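Local coordinates for RRNA methyltransferase (Streptomyces viridochromogenes, PDB 1O9G), which methylates N1 of guanine-2535 in 23S ribosomal RNA with S-adenosyl-L-methionine as methyl donor, conferring resistance to the orthosomycin antibiotic avilamycin, at residues 40-45 and 228-233. The protein carries 3 engineered substitutions. Numbering follows the deposited sequence.
Sequences FQRALA and ERLKIG
Leu230 packs against the Arg42 guanidinium: its CD2 methyl lies over one face, 3.6 Å from the guanidinium plane and displaced from the centre of the group, and its CB lies 3.6 Å from NH1. The carboxylate of Glu228 comes in obliquely, its plane turned 49° from that of the guanidinium. Its OE2 is 2.9 Å from Arg42 NH1, which makes a salt bridge, but the N-H...O angle of 128° marks the hydrogen bond as weak, so charge attraction probably contributes more than directional bonding. OE2 also rests against the aliphatic part of the arginine, 3.1 Å from CD. The axes of helix segment 40-45 and strand 228-232 come no nearer than 10.6 Å, and long side chains span that distance: Arg42 places CG anti to its carbonyl carbon (chi1 -74°) and stays extended as far as NE, and the Glu228 side chain, extended beyond CG, crosses it at about a right angle. A water bridges the other carboxylate oxygen to the helix, donating to Glu228 OE1 (2.6 Å) and to the backbone O of Arg42 (2.7 Å). Further charges join in: Glu38 pairs with Arg42 NE, Arg46 with Glu228 OE1 and Arg5 with Glu228 OE2. Arg5 also brings its NH2 near Arg42 NH1, and the shared carboxylate would offset that like-charge proximity. The contact thus fastens helix 33-45 to outermost strand 228-232 of the seven-stranded, 3-2-1-4-5-7-6 sheet, helix-on-sheet packing in the Rossmann-like fold of S-adenosylmethionine-dependent methyltransferases.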
loop_
_atom_site.group_PDB
_atom_site.type_symbol
_atom_site.label_atom_id
_atom_site.label_comp_id
_atom_site.label_asym_id
_atom_site.label_seq_id
_atom_site.Cartn_x
_atom_site.Cartn_y
_atom_site.Cartn_z
ATOM N N PHE A 40 7.802 -3.793 -2.052
ATOM C CA PHE A 40 6.977 -4.272 -3.156
ATOM C C PHE A 40 7.812 -5.094 -4.147
ATOM O O PHE A 40 7.398 -6.168 -4.593
ATOM C CB PHE A 40 6.261 -3.110 -3.863
ATOM C CG PHE A 40 5.405 -3.531 -5.006
ATOM C CD1 PHE A 40 4.257 -4.247 -4.782
ATOM C CD2 PHE A 40 5.762 -3.237 -6.313
ATOM C CE1 PHE A 40 3.467 -4.643 -5.819
ATOM C CE2 PHE A 40 4.972 -3.619 -7.361
ATOM C CZ PHE A 40 3.827 -4.327 -7.121
ATOM N N GLN A 41 8.999 -4.600 -4.481
ATOM C CA GLN A 41 9.877 -5.312 -5.408
ATOM C C GLN A 41 10.383 -6.632 -4.825
ATOM O O GLN A 41 10.503 -7.610 -5.542
ATOM C CB GLN A 41 11.010 -4.404 -5.889
ATOM C CG GLN A 41 10.507 -3.265 -6.759
ATOM C CD GLN A 41 11.624 -2.455 -7.342
ATOM O OE1 GLN A 41 12.410 -2.986 -8.130
ATOM N NE2 GLN A 41 11.739 -1.201 -6.930
ATOM N N ARG A 42 10.623 -6.677 -3.514
ATOM C CA ARG A 42 10.970 -7.929 -2.864
ATOM C C ARG A 42 9.820 -8.940 -2.956
ATOM O O ARG A 42 10.043 -10.135 -3.138
ATOM C CB ARG A 42 11.372 -7.732 -1.388
ATOM C CG ARG A 42 12.753 -7.103 -1.234
ATOM C CD ARG A 42 13.109 -6.784 0.197
ATOM N NE ARG A 42 14.431 -6.174 0.350
ATOM C CZ ARG A 42 15.345 -6.549 1.229
ATOM N NH1 ARG A 42 15.160 -7.589 2.025
ATOM N NH2 ARG A 42 16.473 -5.870 1.306
ATOM N N ALA A 43 8.597 -8.473 -2.797
ATOM C CA ALA A 43 7.458 -9.352 -2.917
ATOM C C ALA A 43 7.326 -9.884 -4.341
ATOM O O ALA A 43 7.088 -11.076 -4.561
ATOM C CB ALA A 43 6.203 -8.636 -2.490
ATOM N N LEU A 44 7.446 -9.006 -5.331
ATOM C CA LEU A 44 7.361 -9.438 -6.725
ATOM C C LEU A 44 8.408 -10.510 -7.006
ATOM O O LEU A 44 8.146 -11.426 -7.786
ATOM C CB LEU A 44 7.595 -8.271 -7.681
ATOM C CG LEU A 44 6.528 -7.182 -7.792
ATOM C CD1 LEU A 44 6.975 -6.155 -8.838
ATOM C CD2 LEU A 44 5.201 -7.773 -8.138
ATOM N N ALA A 45 9.593 -10.414 -6.391
ATOM C CA ALA A 45 10.665 -11.368 -6.642
ATOM C C ALA A 45 10.345 -12.742 -6.100
ATOM O O ALA A 45 10.976 -13.712 -6.483
ATOM C CB ALA A 45 11.983 -10.881 -6.065
ATOM N N GLU A 228 11.085 -13.997 3.930
ATOM C CA GLU A 228 12.068 -12.913 3.944
ATOM C C GLU A 228 11.705 -11.849 5.011
ATOM O O GLU A 228 10.528 -11.622 5.308
ATOM C CB GLU A 228 12.097 -12.236 2.569
ATOM C CG GLU A 228 13.374 -11.481 2.264
ATOM C CD GLU A 228 13.414 -10.924 0.854
ATOM O OE1 GLU A 228 13.060 -11.629 -0.111
ATOM O OE2 GLU A 228 13.840 -9.775 0.693
ATOM N N ARG A 229 12.742 -11.219 5.563
ATOM C CA ARG A 229 12.635 -10.117 6.497
ATOM C C ARG A 229 13.564 -8.982 6.090
ATOM O O ARG A 229 14.565 -9.201 5.436
ATOM C CB ARG A 229 13.026 -10.565 7.887
ATOM C CG ARG A 229 12.037 -11.439 8.564
ATOM C CD ARG A 229 12.534 -11.868 9.915
ATOM N NE ARG A 229 11.638 -12.818 10.553
ATOM C CZ ARG A 229 10.498 -12.497 11.145
ATOM N NH1 ARG A 229 10.094 -11.241 11.203
ATOM N NH2 ARG A 229 9.760 -13.450 11.685
ATOM N N LEU A 230 13.183 -7.759 6.437
ATOM C CA LEU A 230 14.084 -6.626 6.359
ATOM C C LEU A 230 13.903 -5.656 7.528
ATOM O O LEU A 230 12.860 -5.635 8.186
ATOM C CB LEU A 230 14.013 -5.935 4.987
ATOM C CG LEU A 230 12.817 -5.048 4.662
ATOM C CD1 LEU A 230 12.706 -3.823 5.567
ATOM C CD2 LEU A 230 12.895 -4.568 3.215
ATOM N N LYS A 231 14.962 -4.897 7.796
ATOM C CA LYS A 231 14.997 -3.839 8.802
ATOM C C LYS A 231 15.626 -2.615 8.162
ATOM O O LYS A 231 16.778 -2.679 7.713
ATOM C CB LYS A 231 15.866 -4.269 9.984
ATOM C CG LYS A 231 15.346 -5.492 10.723
ATOM C CD LYS A 231 16.406 -6.052 11.676
ATOM C CE LYS A 231 16.585 -5.154 12.906
ATOM N NZ LYS A 231 17.848 -5.425 13.656
ATOM N N ILE A 232 14.870 -1.525 8.065
ATOM C CA ILE A 232 15.383 -0.261 7.557
ATOM C C ILE A 232 14.919 0.829 8.499
ATOM O O ILE A 232 13.728 0.989 8.720
ATOM C CB ILE A 232 14.851 0.013 6.129
ATOM C CG1 ILE A 232 15.256 -1.117 5.163
ATOM C CG2 ILE A 232 15.320 1.373 5.622
ATOM C CD1 ILE A 232 16.697 -1.119 4.770
ATOM N N GLY A 233 15.866 1.573 9.055
ATOM C CA GLY A 233 15.559 2.592 10.042
ATOM C C GLY A 233 14.861 1.983 11.252
ATOM O O GLY A 233 15.289 0.909 11.781
HETATM O O HOH W 1 12.579 -11.009 -2.587
#